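Local coordinates for CRISPR-associated protein CasA/Cse1 (Thermus thermophilus, PDB 4AN8), which serves as a subunit of the Cascade ribonucleoprotein complex and probably helps to select foreign DNA in CRISPR-based adaptive immunity, at residues Q397-A402 against L483-Q488; H57-A62 against V244-A249; K393-E398 against L427-L432. All blocks are in the same frame, centred on the assembly; numbering follows the deposited sequence.

Contact 1 (Q397-A402 against L483-Q488)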
# COMPACT_ATOMS: atom_id res chain seq x y z
N GLN A 397 12.75 20.56 22.85
CA GLN A 397 14.14 21.00 22.70
C GLN A 397 14.59 21.92 23.85
O GLN A 397 15.69 21.75 24.39
CB GLN A 397 14.34 21.71 21.36
CG GLN A 397 14.62 20.78 20.21
CD GLN A 397 14.29 21.40 18.87
OE1 GLN A 397 13.93 22.58 18.79
NE2 GLN A 397 14.39 20.62 17.81
N GLU A 398 13.75 22.89 24.21
CA GLU A 398 14.08 23.82 25.29
C GLU A 398 14.12 23.11 26.66
O GLU A 398 14.94 23.43 27.52
CB GLU A 398 13.11 25.00 25.31
CG GLU A 398 13.22 25.93 24.11
CD GLU A 398 14.46 26.81 24.15
OE1 GLU A 398 15.58 26.29 23.90
OE2 GLU A 398 14.33 28.03 24.41
N VAL A 399 13.24 22.13 26.87
CA VAL A 399 13.32 21.33 28.08
C VAL A 399 14.66 20.62 28.16
O VAL A 399 15.39 20.78 29.14
CB VAL A 399 12.17 20.31 28.20
CG1 VAL A 399 12.53 19.23 29.22
CG2 VAL A 399 10.88 21.03 28.58
N ALA A 400 15.00 19.87 27.11
CA ALA A 400 16.26 19.14 27.09
C ALA A 400 17.45 20.05 27.38
O ALA A 400 18.33 19.69 28.16
CB ALA A 400 16.45 18.44 25.76
N LYS A 401 17.47 21.23 26.78
CA LYS A 401 18.58 22.16 26.99
C LYS A 401 18.63 22.69 28.42
O LYS A 401 19.71 22.84 29.00
CB LYS A 401 18.52 23.32 25.99
CG LYS A 401 18.64 22.89 24.54
CD LYS A 401 18.39 24.04 23.59
CE LYS A 401 19.46 25.11 23.71
NZ LYS A 401 19.33 26.16 22.66
N ALA A 402 17.47 22.98 28.98
CA ALA A 402 17.39 23.46 30.35
C ALA A 402 17.96 22.43 31.32
O ALA A 402 18.64 22.77 32.28
CB ALA A 402 15.95 23.80 30.72
N LEU A 483 13.74 20.31 37.31
CA LEU A 483 12.75 21.29 37.74
C LEU A 483 12.82 22.65 37.04
O LEU A 483 11.78 23.28 36.80
CB LEU A 483 12.77 21.46 39.27
CG LEU A 483 12.39 20.17 40.01
CD1 LEU A 483 12.16 20.41 41.49
CD2 LEU A 483 11.14 19.53 39.36
N LYS A 484 14.01 23.10 36.69
CA LYS A 484 14.12 24.35 35.95
C LYS A 484 13.44 24.24 34.57
O LYS A 484 12.68 25.12 34.15
CB LYS A 484 15.58 24.81 35.80
CG LYS A 484 15.72 26.10 34.99
CD LYS A 484 17.09 26.75 35.13
CE LYS A 484 18.15 26.07 34.27
NZ LYS A 484 19.49 26.69 34.48
N ALA A 485 13.73 23.13 33.89
CA ALA A 485 13.16 22.83 32.59
C ALA A 485 11.66 22.78 32.72
O ALA A 485 10.93 23.27 31.86
CB ALA A 485 13.70 21.51 32.09
N LEU A 486 11.20 22.18 33.81
CA LEU A 486 9.78 22.07 34.04
C LEU A 486 9.09 23.37 34.25
O LEU A 486 8.02 23.57 33.76
CB LEU A 486 9.49 21.14 35.21
CG LEU A 486 8.02 21.00 35.58
CD1 LEU A 486 7.49 22.29 35.96
CD2 LEU A 486 7.19 20.42 34.53
N ALA A 487 9.68 24.26 35.04
CA ALA A 487 9.04 25.54 35.29
C ALA A 487 8.97 26.33 33.98
O ALA A 487 7.93 26.89 33.65
CB ALA A 487 9.78 26.33 36.34
N GLN A 488 10.07 26.36 33.23
CA GLN A 488 10.11 27.06 31.95
C GLN A 488 9.12 26.44 30.96
O GLN A 488 8.36 27.16 30.31
CB GLN A 488 11.52 27.03 31.35
CG GLN A 488 12.55 27.84 32.12
CD GLN A 488 13.93 27.73 31.51
OE1 GLN A 488 14.94 27.84 32.21
NE2 GLN A 488 13.99 27.52 30.19
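Ala402, whose N donates to Glu398 O at 3.0 Å within its own helix, turns its methyl toward helix 483-499 and meets Ala485 there. The two CB atoms meet at 3.5 Å, and Ala402 CB is equally near Ala485 CA, so this is a tight carbon-carbon contact. Ala485 CB is in turn lodged against the other helix, with Val399 O 3.5 Å from it. Val399 adds its branches from beside this pair: CG1, anti to the backbone N (chi1 162°), lies 3.8 Å from Ala485 CB, while CG2 comes near Ala485 O. Such small side chains at the crossing let the two backbones come close. The axes of the short segments approach to 8.1 Å and run roughly antiparallel, at 150°, as helices 372-403 and 483-499 pack in the C-terminal helical bundle of Cse1. Lys484 and Gln488 flank the alanines on the more exposed side. The Lys484 chain bends at chi3 (79°), which sets CE 3.9 Å from Ala402 O, a carbon-to-oxygen contact and no hydrogen bond. Gln488 NE2 lies 4.2 Å from Ala402 CB. Helix 453-476 lines the other flank, where Leu476 touches both Val399 and Leu486, and Ala400 on the far side of its helix packs on Leu423 and Ala424.

Contact 2 (H57-A62 against V244-A249)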
# COMPACT_ATOMS: atom_id res chain seq x y z
N HIS A 57 -5.15 -8.35 -4.82
CA HIS A 57 -6.08 -7.43 -5.48
C HIS A 57 -5.57 -6.99 -6.84
O HIS A 57 -6.36 -6.89 -7.78
CB HIS A 57 -6.35 -6.17 -4.66
CG HIS A 57 -7.22 -6.41 -3.48
ND1 HIS A 57 -6.72 -6.69 -2.23
CD2 HIS A 57 -8.57 -6.44 -3.36
CE1 HIS A 57 -7.72 -6.87 -1.38
NE2 HIS A 57 -8.85 -6.71 -2.04
N ARG A 58 -4.27 -6.69 -6.95
CA ARG A 58 -3.72 -6.17 -8.22
C ARG A 58 -3.74 -7.23 -9.34
O ARG A 58 -4.01 -6.90 -10.48
CB ARG A 58 -2.32 -5.56 -8.06
CG ARG A 58 -2.29 -4.36 -7.10
CD ARG A 58 -0.89 -4.09 -6.50
NE ARG A 58 0.08 -3.69 -7.52
CZ ARG A 58 0.15 -2.46 -8.04
NH1 ARG A 58 -0.69 -1.53 -7.63
NH2 ARG A 58 1.05 -2.18 -8.98
N LEU A 59 -3.45 -8.47 -8.99
CA LEU A 59 -3.60 -9.58 -9.93
C LEU A 59 -5.08 -9.74 -10.39
O LEU A 59 -5.36 -9.85 -11.59
CB LEU A 59 -3.07 -10.86 -9.32
CG LEU A 59 -3.20 -12.11 -10.20
CD1 LEU A 59 -2.51 -11.90 -11.56
CD2 LEU A 59 -2.62 -13.38 -9.50
N LEU A 60 -6.02 -9.74 -9.45
CA LEU A 60 -7.43 -9.85 -9.81
C LEU A 60 -7.86 -8.70 -10.72
O LEU A 60 -8.57 -8.92 -11.71
CB LEU A 60 -8.34 -9.88 -8.57
CG LEU A 60 -8.16 -11.13 -7.71
CD1 LEU A 60 -9.12 -11.12 -6.55
CD2 LEU A 60 -8.31 -12.41 -8.55
N LEU A 61 -7.46 -7.48 -10.36
CA LEU A 61 -7.75 -6.30 -11.18
C LEU A 61 -7.15 -6.40 -12.59
O LEU A 61 -7.78 -6.01 -13.56
CB LEU A 61 -7.24 -5.04 -10.49
CG LEU A 61 -8.00 -4.73 -9.20
CD1 LEU A 61 -7.15 -3.80 -8.28
CD2 LEU A 61 -9.36 -4.11 -9.53
N ALA A 62 -5.92 -6.91 -12.69
CA ALA A 62 -5.29 -7.09 -13.99
C ALA A 62 -6.18 -7.99 -14.83
O ALA A 62 -6.52 -7.64 -15.95
CB ALA A 62 -3.89 -7.73 -13.83
N VAL A 244 2.26 -3.10 -15.52
CA VAL A 244 2.81 -2.74 -14.22
C VAL A 244 2.27 -3.59 -13.05
O VAL A 244 3.04 -4.01 -12.22
CB VAL A 244 2.72 -1.24 -13.98
CG1 VAL A 244 3.21 -0.89 -12.56
CG2 VAL A 244 3.58 -0.53 -15.03
N TYR A 245 0.97 -3.88 -13.02
CA TYR A 245 0.38 -4.78 -12.02
C TYR A 245 1.02 -6.17 -12.02
O TYR A 245 1.03 -6.87 -11.00
CB TYR A 245 -1.12 -4.98 -12.29
CG TYR A 245 -2.03 -3.85 -11.83
CD1 TYR A 245 -1.52 -2.68 -11.24
CD2 TYR A 245 -3.40 -3.95 -12.01
CE1 TYR A 245 -2.37 -1.67 -10.82
CE2 TYR A 245 -4.26 -2.95 -11.59
CZ TYR A 245 -3.75 -1.82 -11.00
OH TYR A 245 -4.63 -0.84 -10.62
N THR A 246 1.50 -6.60 -13.17
CA THR A 246 2.05 -7.95 -13.27
C THR A 246 3.51 -7.92 -13.69
O THR A 246 4.00 -8.85 -14.30
CB THR A 246 1.24 -8.78 -14.29
OG1 THR A 246 1.36 -8.20 -15.59
CG2 THR A 246 -0.27 -8.85 -13.86
N TRP A 247 4.21 -6.84 -13.34
CA TRP A 247 5.59 -6.67 -13.73
C TRP A 247 6.52 -7.83 -13.31
O TRP A 247 6.53 -8.24 -12.14
CB TRP A 247 6.12 -5.39 -13.11
CG TRP A 247 7.39 -4.94 -13.70
CD1 TRP A 247 8.65 -5.19 -13.23
CD2 TRP A 247 7.55 -4.16 -14.90
NE1 TRP A 247 9.59 -4.61 -14.06
CE2 TRP A 247 8.94 -3.97 -15.09
CE3 TRP A 247 6.66 -3.61 -15.82
CZ2 TRP A 247 9.45 -3.25 -16.17
CZ3 TRP A 247 7.17 -2.90 -16.90
CH2 TRP A 247 8.56 -2.73 -17.06
N PRO A 248 7.37 -8.31 -14.26
CA PRO A 248 8.37 -9.32 -13.88
C PRO A 248 9.67 -8.70 -13.35
O PRO A 248 10.62 -8.54 -14.11
CB PRO A 248 8.62 -10.05 -15.20
CG PRO A 248 8.49 -8.97 -16.23
CD PRO A 248 7.40 -8.02 -15.70
N ALA A 249 9.73 -8.38 -12.05
CA ALA A 249 10.86 -7.64 -11.50
C ALA A 249 12.11 -8.50 -11.32
O ALA A 249 13.23 -7.99 -11.34
CB ALA A 249 10.48 -7.02 -10.19
O HOH W 1 1.41 -6.17 -8.18
O HOH W 2 3.34 -4.13 -9.38
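Arg58 and Tyr245 cross at about a right angle, with the guanidinium and the phenol ring tilted by 62°, so this is not a flat stack. The ring brings one rim atom, CD1, over a face of the guanidinium, 3.5 Å from Arg58 NH2, and the neighbouring CE1 lies 3.6 Å from NH1. The arginine chain bends at chi3 (65°), which puts NE out past the CD1 rim of the ring, not above it. Nearer the backbone, Arg58 CB sits above one face of the ring, off its centre. The other long side of the ring runs beside the helix backbone: CD2 is 3.4 Å from Arg58 O and has Ala62 N near the ring plane, while CE2 meets Leu61 CB at 3.8 Å.

Two waters in the guanidinium plane join its edge to the end of helix 241-245. One accepts from Arg58 NE and donates to Tyr245 O, 2.9 Å from each; the other bridges Arg58 NH2 to Val244 O in the same sense. Through these waters a buried arginine laid against an aromatic ring reaches two carbonyls at the C-terminal end of helix 241-245 and so ties it to helix 50-67; the charge there is probably favourable, and NH2 also forms a salt bridge with Asp279. Thr246, the first residue past the helix, turns CG2 anti to its carbonyl carbon and onto Ala62 CB, 3.8 Å away, while OG1 bonds to Thr242 O and Ile218 N.

All the touching residues are buried. Helix 50-67 carries the arginine side, with helix 32-37 against Leu59 and Leu60 and helix 199-206 against His57 and Leu61; past Thr246 the chain runs along strand 261-273, where Trp247 and Pro248 pack on Val270.

Contact 3 (K393-E398 against L427-L432); sequences KHLAQE and LPLERL
Glu430 lies across Lys393, its CB pointing toward helix 372-403. From CB the chain goes to CG, which is anti to the carbonyl carbon (chi1 -72°) and comes 4.0 Å from Lys393 CA. The extended chi2 (175°) then carries CD to 3.6 Å from Lys393 CB. At the tip both oxygens lie near Lys393 CG; OE1 is also 3.4 Å from Lys393 CB, while OE2 is the oxygen on the side of Ala396 CB. The carboxylate therefore rests on the aliphatic part of the lysine. The ammonium is a little farther off, with NZ 4.3 Å from OE1, beyond a salt bridge, although the opposite charges probably still attract.

Here two helices of the C-terminal bundle of Cse1 meet, 372-403 against the start of 429-446, together with Leu427 just after helix 417-426. Ala396 is the small residue on which both leucines converge. Leu427 drops CD1 beside the backbone, 3.6 Å from Ala396 O. Leu429 lays CD2 against Leu395 and Ala396, 4.2 Å from Leu395 CB and a similar distance from Ala396 N. Helix 453-476 covers the apolar flank, with Trp469 on Leu395 and Thr472 on Leu429, and Phe493 of helix 483-499 also touches Leu395.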
# COMPACT_ATOMS: atom_id res chain seq x y z
N LYS A 393 7.55 20.33 19.56
CA LYS A 393 8.92 19.92 19.30
C LYS A 393 9.92 20.96 19.84
O LYS A 393 10.99 20.62 20.36
CB LYS A 393 9.14 19.69 17.80
CG LYS A 393 10.57 19.32 17.41
CD LYS A 393 10.70 19.31 15.89
CE LYS A 393 12.10 18.91 15.42
NZ LYS A 393 12.47 17.50 15.80
N HIS A 394 9.57 22.23 19.71
CA HIS A 394 10.46 23.28 20.17
C HIS A 394 10.50 23.26 21.70
O HIS A 394 11.56 23.37 22.31
CB HIS A 394 10.01 24.64 19.65
CG HIS A 394 10.87 25.78 20.11
ND1 HIS A 394 10.42 26.76 20.96
CD2 HIS A 394 12.17 26.07 19.86
CE1 HIS A 394 11.40 27.62 21.20
NE2 HIS A 394 12.47 27.22 20.54
N LEU A 395 9.32 23.12 22.29
CA LEU A 395 9.22 23.00 23.73
C LEU A 395 10.14 21.87 24.23
O LEU A 395 10.94 22.08 25.14
CB LEU A 395 7.77 22.74 24.12
CG LEU A 395 7.32 23.13 25.52
CD1 LEU A 395 5.84 22.81 25.73
CD2 LEU A 395 8.16 22.42 26.54
N ALA A 396 10.06 20.69 23.60
CA ALA A 396 10.87 19.54 24.00
C ALA A 396 12.36 19.84 23.89
O ALA A 396 13.14 19.42 24.74
CB ALA A 396 10.51 18.29 23.18
N GLN A 397 12.75 20.56 22.85
CA GLN A 397 14.14 21.00 22.70
C GLN A 397 14.59 21.92 23.85
O GLN A 397 15.69 21.75 24.39
CB GLN A 397 14.34 21.71 21.36
CG GLN A 397 14.62 20.78 20.21
CD GLN A 397 14.29 21.40 18.87
OE1 GLN A 397 13.93 22.58 18.79
NE2 GLN A 397 14.39 20.62 17.81
N GLU A 398 13.75 22.89 24.21
CA GLU A 398 14.08 23.82 25.29
C GLU A 398 14.12 23.11 26.66
O GLU A 398 14.94 23.43 27.52
CB GLU A 398 13.11 25.00 25.31
CG GLU A 398 13.22 25.93 24.11
CD GLU A 398 14.46 26.81 24.15
OE1 GLU A 398 15.58 26.29 23.90
OE2 GLU A 398 14.33 28.03 24.41
N LEU A 427 11.80 12.20 26.08
CA LEU A 427 10.61 12.91 26.55
C LEU A 427 9.41 12.40 25.77
O LEU A 427 9.48 12.27 24.55
CB LEU A 427 10.78 14.42 26.36
CG LEU A 427 11.93 15.10 27.11
CD1 LEU A 427 12.11 16.53 26.61
CD2 LEU A 427 11.69 15.08 28.62
N PRO A 428 8.30 12.11 26.46
CA PRO A 428 7.09 11.58 25.83
C PRO A 428 6.23 12.62 25.10
O PRO A 428 5.13 12.29 24.66
CB PRO A 428 6.29 11.04 27.02
CG PRO A 428 6.74 11.89 28.18
CD PRO A 428 8.19 12.17 27.93
N LEU A 429 6.72 13.84 24.96
CA LEU A 429 5.85 14.92 24.49
C LEU A 429 5.36 14.74 23.02
O LEU A 429 4.15 14.72 22.76
CB LEU A 429 6.54 16.27 24.69
CG LEU A 429 5.67 17.48 24.38
CD1 LEU A 429 4.49 17.49 25.31
CD2 LEU A 429 6.49 18.77 24.51
N GLU A 430 6.28 14.61 22.08
CA GLU A 430 5.91 14.56 20.67
C GLU A 430 5.26 13.23 20.31
O GLU A 430 4.27 13.19 19.58
CB GLU A 430 7.13 14.78 19.78
CG GLU A 430 7.67 16.19 19.77
CD GLU A 430 8.95 16.27 18.97
OE1 GLU A 430 8.87 16.31 17.72
OE2 GLU A 430 10.04 16.25 19.59
N ARG A 431 5.84 12.15 20.82
CA ARG A 431 5.30 10.81 20.60
C ARG A 431 3.84 10.73 21.03
O ARG A 431 3.01 10.20 20.30
CB ARG A 431 6.15 9.76 21.32
CG ARG A 431 5.67 8.34 21.16
CD ARG A 431 6.66 7.33 21.76
NE ARG A 431 6.93 7.54 23.18
CZ ARG A 431 6.12 7.16 24.17
NH1 ARG A 431 4.96 6.56 23.90
NH2 ARG A 431 6.45 7.38 25.43
N LEU A 432 3.51 11.29 22.19
CA LEU A 432 2.13 11.16 22.68
C LEU A 432 1.14 12.09 21.98
O LEU A 432 -0.00 11.73 21.74
CB LEU A 432 2.05 11.33 24.20
CG LEU A 432 2.23 10.02 24.96
CD1 LEU A 432 3.70 9.70 25.08
CD2 LEU A 432 1.58 10.10 26.33

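Contacts 1 and 3 are neighbours on helix 372-403, sharing Gln397 and Glu398, with centres about 11 Å apart. They touch directly: Val399 CG1 of contact 1 lies 3.8 Å from Leu427 CD1 of contact 3, so apolar packing runs on from the alanine contact to the leucine just after helix 417-426. Contact 2 belongs to the other part of the molecule, across the chain's centre. Its centre is about 54 Å from that of contact 1 and 43 Å from that of contact 3, and the nearest atoms are still some 37 and 30 Å away. It lies deep in the protein, about 13 Å from the chain's centre, against 41 Å for contact 1.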